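Local coordinates for protein GCN5-related N-acetyltransferase (Brucella melitensis biovar Abortus 2308, PDB 3TCV) that probably transfers an acetyl group from acetyl-coenzyme A to an amine, as GCN5-related N-acetyltransferases do, though its own acceptor is not firmly established, at residues Y154-D157 with R163-W166; A179-F184 with K237-F242. All coordinates share one frame; numbering follows the deposited sequence.

Contact 1: residues Y154-D157 with R163-W166; sequences YVFD and RYEW
Apolar packing of a helix against a sheet joins Val-155 and Phe-156, near the end of helix 142-158, to Tyr-164 at the start of strand 163-169. Tyr-164 is the hub. With its CG anti to the backbone N (chi1 -179°), its ring runs from the sheet toward the helix, and Val-155 meets the CD1-CE1 side of that ring obliquely with both methyls: CG1 lies 3.9 Å from Tyr-164 CD1, and CG2 lies 4.1 Å from Tyr-164 CE1. A short, branched valine suits a helix position directed toward the strand, because both methyls can touch the ring at once. Phe-156 leaves the helix more to the flank and reaches in with the far end of its ring, where CZ comes within 3.5 Å of Tyr-164 CB. The two rings meet obliquely, centroids 6.0 Å apart, and Phe-156 also stacks on Trp-213. The tyrosine's one polar group is satisfied inside this apolar layer by Gln-148 of the same helix.

Arg-163 and Glu-165 point to the other side of the sheet. There NE and NH2 of Arg-163 grip Glu-165 OE1 side-on from the guanidinium edge, through bent bonds, at 2.9 Å from NE, and the arginine bonds further to Glu-187 and to the backbone O of Arg-191 of the second subunit; Glu-165 has a second partner in Arg-119. One sheet face thus packs on the helix while the other carries charges to the subunit interface. Helix 142-158 with strands 126-134 and 163-169 forms a beta-alpha-beta unit, part of the mixed-sheet core of the GNAT fold.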
loop_
_atom_site.group_PDB
_atom_site.type_symbol
_atom_site.label_atom_id
_atom_site.label_comp_id
_atom_site.label_asym_id
_atom_site.label_seq_id
_atom_site.Cartn_x
_atom_site.Cartn_y
_atom_site.Cartn_z
ATOM N N TYR B 154 3.542 19.183 10.454
ATOM C CA TYR B 154 3.539 18.364 11.669
ATOM C C TYR B 154 4.280 17.052 11.438
ATOM O O TYR B 154 5.126 16.650 12.247
ATOM C CB TYR B 154 2.106 18.108 12.078
ATOM C CG TYR B 154 1.926 17.181 13.250
ATOM C CD1 TYR B 154 2.489 17.466 14.500
ATOM C CD2 TYR B 154 1.147 16.024 13.122
ATOM C CE1 TYR B 154 2.284 16.609 15.588
ATOM C CE2 TYR B 154 0.947 15.171 14.191
ATOM C CZ TYR B 154 1.511 15.464 15.417
ATOM O OH TYR B 154 1.276 14.576 16.445
ATOM N N VAL B 155 3.968 16.438 10.303
ATOM C CA VAL B 155 4.533 15.161 9.901
ATOM C C VAL B 155 6.062 15.244 9.770
ATOM O O VAL B 155 6.770 14.351 10.242
ATOM C CB VAL B 155 3.814 14.665 8.618
ATOM C CG1 VAL B 155 4.629 13.651 7.846
ATOM C CG2 VAL B 155 2.405 14.150 8.995
ATOM N N PHE B 156 6.574 16.328 9.186
ATOM C CA PHE B 156 8.004 16.442 8.931
ATOM C C PHE B 156 8.762 17.146 10.050
ATOM O O PHE B 156 9.712 16.595 10.555
ATOM C CB PHE B 156 8.263 17.134 7.596
ATOM C CG PHE B 156 7.935 16.274 6.401
ATOM C CD1 PHE B 156 8.559 15.046 6.223
ATOM C CD2 PHE B 156 7.034 16.687 5.463
ATOM C CE1 PHE B 156 8.271 14.239 5.117
ATOM C CE2 PHE B 156 6.725 15.889 4.370
ATOM C CZ PHE B 156 7.350 14.674 4.192
ATOM N N ASP B 157 8.333 18.341 10.432
ATOM C CA ASP B 157 9.047 19.084 11.473
ATOM C C ASP B 157 8.845 18.551 12.879
ATOM O O ASP B 157 9.735 18.736 13.725
ATOM C CB ASP B 157 8.656 20.568 11.469
ATOM C CG ASP B 157 9.199 21.322 10.281
ATOM O OD1 ASP B 157 10.139 20.856 9.603
ATOM O OD2 ASP B 157 8.667 22.418 10.032
ATOM N N ARG B 163 8.344 9.987 4.615
ATOM C CA ARG B 163 7.508 9.827 3.417
ATOM C C ARG B 163 6.064 10.160 3.765
ATOM O O ARG B 163 5.485 9.612 4.747
ATOM C CB ARG B 163 7.630 8.373 2.911
ATOM C CG ARG B 163 6.661 7.944 1.809
ATOM C CD ARG B 163 6.757 6.453 1.475
ATOM N NE ARG B 163 5.667 6.086 0.559
ATOM C CZ ARG B 163 5.615 6.386 -0.735
ATOM N NH1 ARG B 163 6.647 6.908 -1.348
ATOM N NH2 ARG B 163 4.546 6.073 -1.451
ATOM N N TYR B 164 5.480 11.068 2.977
ATOM C CA TYR B 164 4.125 11.599 3.204
ATOM C C TYR B 164 3.322 11.366 1.925
ATOM O O TYR B 164 3.730 11.785 0.838
ATOM C CB TYR B 164 4.261 13.079 3.525
ATOM C CG TYR B 164 3.005 13.855 3.826
ATOM C CD1 TYR B 164 2.127 13.458 4.821
ATOM C CD2 TYR B 164 2.723 15.026 3.141
ATOM C CE1 TYR B 164 1.009 14.224 5.105
ATOM C CE2 TYR B 164 1.612 15.799 3.421
ATOM C CZ TYR B 164 0.752 15.384 4.411
ATOM O OH TYR B 164 -0.359 16.143 4.707
ATOM N N GLU B 165 2.242 10.599 2.042
ATOM C CA GLU B 165 1.565 10.076 0.870
ATOM C C GLU B 165 0.233 10.737 0.581
ATOM O O GLU B 165 -0.499 11.142 1.508
ATOM C CB GLU B 165 1.296 8.571 1.039
ATOM C CG GLU B 165 2.517 7.695 1.203
ATOM C CD GLU B 165 2.204 6.278 1.625
ATOM O OE1 GLU B 165 2.946 5.402 1.168
ATOM O OE2 GLU B 165 1.257 6.041 2.441
ATOM N N TRP B 166 -0.109 10.737 -0.705
ATOM C CA TRP B 166 -1.431 11.097 -1.231
ATOM C C TRP B 166 -1.859 10.001 -2.182
ATOM O O TRP B 166 -1.082 9.557 -3.008
ATOM C CB TRP B 166 -1.326 12.412 -1.975
ATOM C CG TRP B 166 -2.608 12.982 -2.528
ATOM C CD1 TRP B 166 -3.348 12.548 -3.621
ATOM C CD2 TRP B 166 -3.277 14.209 -2.075
ATOM N NE1 TRP B 166 -4.437 13.382 -3.835
ATOM C CE2 TRP B 166 -4.449 14.381 -2.923
ATOM C CE3 TRP B 166 -3.064 15.113 -1.032
ATOM C CZ2 TRP B 166 -5.334 15.452 -2.745
ATOM C CZ3 TRP B 166 -3.962 16.172 -0.872
ATOM C CH2 TRP B 166 -5.064 16.339 -1.710
#

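Contact 2: residues A179-F184 with K237-F242; sequences AERFGF and KTLQEF
Water 2 is gripped from both segments: Arg-181 NH2 donates to it over 3.0 Å and Leu-239 N over 3.1 Å. The water lies at the edge of the guanidinium, in its plane; by also accepting from Leu-239 N it occupies a first-turn N-H of helix 239-245. An extended Arg-181 side chain, with CG anti to the backbone N (chi1 167°), carries the guanidinium across Leu-239, whose CB and CD2 lie along one face, CB 3.7 Å from Arg-181 NH2. Leucine suits this place because its branched hydrocarbon can lie against the flat cation while CD2 also touches Arg-181 O and the Phe-182 ring. Elsewhere the guanidinium bonds Thr-145 and makes a cation-pi contact with Trp-223. Water 1 donates to Glu-180 O at 2.8 Å and, weakly, to Gln-240 OE1; Gln-240 NE2 bonds Asp-244.

Each segment carries a helix-end motif. Gly-183, at positive phi, closes helix 173-182 in a Schellman motif, while a capping box opens helix 239-245: Thr-238 N bonds Glu-241 OE1 at 2.8 Å, and Glu-241 N bonds Thr-238 OG1 at 3.1 Å. No direct hydrogen bond crosses between the segments, so the C-terminal helix is joined here by Leu-239 lying against the Arg-181 guanidinium and Phe-182, and by two bridging waters.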
loop_
_atom_site.group_PDB
_atom_site.type_symbol
_atom_site.label_atom_id
_atom_site.label_comp_id
_atom_site.label_asym_id
_atom_site.label_seq_id
_atom_site.Cartn_x
_atom_site.Cartn_y
_atom_site.Cartn_z
ATOM N N ALA B 179 -2.928 17.158 -5.722
ATOM C CA ALA B 179 -1.692 16.537 -5.236
ATOM C C ALA B 179 -0.490 17.170 -5.949
ATOM O O ALA B 179 0.491 17.528 -5.305
ATOM C CB ALA B 179 -1.730 15.008 -5.460
ATOM N N GLU B 180 -0.581 17.322 -7.267
ATOM C CA GLU B 180 0.520 17.894 -8.046
ATOM C C GLU B 180 0.784 19.352 -7.624
ATOM O O GLU B 180 1.951 19.760 -7.448
ATOM C CB GLU B 180 0.234 17.850 -9.558
ATOM C CG GLU B 180 0.090 16.445 -10.133
ATOM C CD GLU B 180 1.394 15.670 -10.331
ATOM O OE1 GLU B 180 2.472 16.021 -9.769
ATOM O OE2 GLU B 180 1.330 14.650 -11.051
ATOM N N ARG B 181 -0.287 20.116 -7.462
ATOM C CA ARG B 181 -0.187 21.524 -7.031
ATOM C C ARG B 181 0.473 21.614 -5.655
ATOM O O ARG B 181 1.309 22.489 -5.407
ATOM C CB ARG B 181 -1.581 22.184 -6.979
ATOM C CG ARG B 181 -1.590 23.537 -6.251
ATOM C CD ARG B 181 -2.899 24.316 -6.396
ATOM N NE ARG B 181 -2.895 25.532 -5.564
ATOM C CZ ARG B 181 -3.092 25.579 -4.249
ATOM N NH1 ARG B 181 -3.296 24.472 -3.526
ATOM N NH2 ARG B 181 -3.020 26.754 -3.637
ATOM N N PHE B 182 0.105 20.700 -4.760
ATOM C CA PHE B 182 0.623 20.673 -3.404
ATOM C C PHE B 182 2.105 20.265 -3.362
ATOM O O PHE B 182 2.750 20.368 -2.314
ATOM C CB PHE B 182 -0.209 19.729 -2.522
ATOM C CG PHE B 182 -1.527 20.297 -2.030
ATOM C CD1 PHE B 182 -1.653 21.609 -1.614
ATOM C CD2 PHE B 182 -2.653 19.478 -1.944
ATOM C CE1 PHE B 182 -2.857 22.090 -1.121
ATOM C CE2 PHE B 182 -3.881 19.976 -1.478
ATOM C CZ PHE B 182 -3.983 21.287 -1.071
ATOM N N GLY B 183 2.631 19.759 -4.484
ATOM C CA GLY B 183 4.031 19.375 -4.609
ATOM C C GLY B 183 4.318 17.889 -4.412
ATOM O O GLY B 183 5.485 17.496 -4.387
ATOM N N PHE B 184 3.277 17.054 -4.284
ATOM C CA PHE B 184 3.466 15.584 -4.219
ATOM C C PHE B 184 3.953 15.142 -5.583
ATOM O O PHE B 184 3.491 15.675 -6.610
ATOM C CB PHE B 184 2.179 14.831 -3.870
ATOM C CG PHE B 184 1.652 15.064 -2.480
ATOM C CD1 PHE B 184 1.944 14.166 -1.448
ATOM C CD2 PHE B 184 0.832 16.148 -2.189
ATOM C CE1 PHE B 184 1.424 14.348 -0.168
ATOM C CE2 PHE B 184 0.336 16.339 -0.917
ATOM C CZ PHE B 184 0.626 15.453 0.106
ATOM N N LYS B 237 0.095 35.428 -6.806
ATOM C CA LYS B 237 0.790 34.349 -7.508
ATOM C C LYS B 237 0.265 33.016 -6.994
ATOM O O LYS B 237 -0.245 32.915 -5.873
ATOM C CB LYS B 237 2.288 34.427 -7.286
ATOM C CG LYS B 237 2.975 35.610 -7.970
ATOM C CD LYS B 237 4.491 35.507 -7.892
ATOM C CE LYS B 237 5.049 35.746 -6.485
ATOM N NZ LYS B 237 5.256 37.184 -6.067
ATOM N N THR B 238 0.369 31.997 -7.834
ATOM C CA THR B 238 -0.142 30.670 -7.481
ATOM C C THR B 238 0.920 29.856 -6.724
ATOM O O THR B 238 2.117 30.175 -6.757
ATOM C CB THR B 238 -0.530 29.864 -8.729
ATOM O OG1 THR B 238 0.649 29.570 -9.471
ATOM C CG2 THR B 238 -1.509 30.608 -9.631
ATOM N N LEU B 239 0.480 28.799 -6.065
ATOM C CA LEU B 239 1.374 27.902 -5.327
ATOM C C LEU B 239 2.400 27.247 -6.255
ATOM O O LEU B 239 3.575 27.191 -5.921
ATOM C CB LEU B 239 0.590 26.847 -4.502
ATOM C CG LEU B 239 1.407 25.923 -3.595
ATOM C CD1 LEU B 239 2.368 26.678 -2.666
ATOM C CD2 LEU B 239 0.555 24.950 -2.781
ATOM N N GLN B 240 1.980 26.816 -7.443
ATOM C CA GLN B 240 2.917 26.288 -8.433
ATOM C C GLN B 240 3.953 27.331 -8.861
ATOM O O GLN B 240 5.127 27.010 -9.066
ATOM C CB GLN B 240 2.190 25.739 -9.667
ATOM C CG GLN B 240 3.084 25.149 -10.746
ATOM C CD GLN B 240 3.738 23.837 -10.361
ATOM O OE1 GLN B 240 3.052 22.845 -10.135
ATOM N NE2 GLN B 240 5.062 23.820 -10.277
ATOM N N GLU B 241 3.519 28.579 -8.990
ATOM C CA GLU B 241 4.444 29.664 -9.323
ATOM C C GLU B 241 5.526 29.836 -8.247
ATOM O O GLU B 241 6.695 29.933 -8.571
ATOM C CB GLU B 241 3.691 30.965 -9.596
ATOM C CG GLU B 241 3.015 30.951 -10.955
ATOM C CD GLU B 241 1.973 32.043 -11.164
ATOM O OE1 GLU B 241 1.590 32.745 -10.204
ATOM O OE2 GLU B 241 1.518 32.189 -12.313
ATOM N N PHE B 242 5.146 29.847 -6.976
ATOM C CA PHE B 242 6.137 29.953 -5.896
ATOM C C PHE B 242 7.094 28.749 -5.863
ATOM O O PHE B 242 8.288 28.891 -5.636
ATOM C CB PHE B 242 5.448 30.125 -4.542
ATOM C CG PHE B 242 5.027 31.543 -4.252
ATOM C CD1 PHE B 242 5.994 32.531 -4.011
ATOM C CD2 PHE B 242 3.685 31.906 -4.204
ATOM C CE1 PHE B 242 5.619 33.861 -3.750
ATOM C CE2 PHE B 242 3.320 33.226 -3.938
ATOM C CZ PHE B 242 4.282 34.183 -3.690
HETATM O O HOH W 1 3.783 19.663 -9.535
HETATM O O HOH W 2 -2.582 28.566 -6.023
#

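In the fold
Contact 1 is wholly buried and joins neighbours in sequence, helix 142-158 and the strand that follows it; contact 2, about 16 Å away between centres, is partly buried and brings a helix from the chain's end onto helix 173-182. The two meet by packing, largely of aromatic rings: Tyr-164 CE2 lies 3.5 Å from Phe-184 CZ, and Trp-166 touches Ala-179, Phe-182 and Phe-184. Helix 142-158 serves both, since its Gln-148 bonds Tyr-164 and packs on Phe-182. The chemistry differs with depth. Hydrocarbon and rings meet between helix and sheet in contact 1, whereas contact 2 combines one leucine and Phe-182 with a guanidinium and bridging waters.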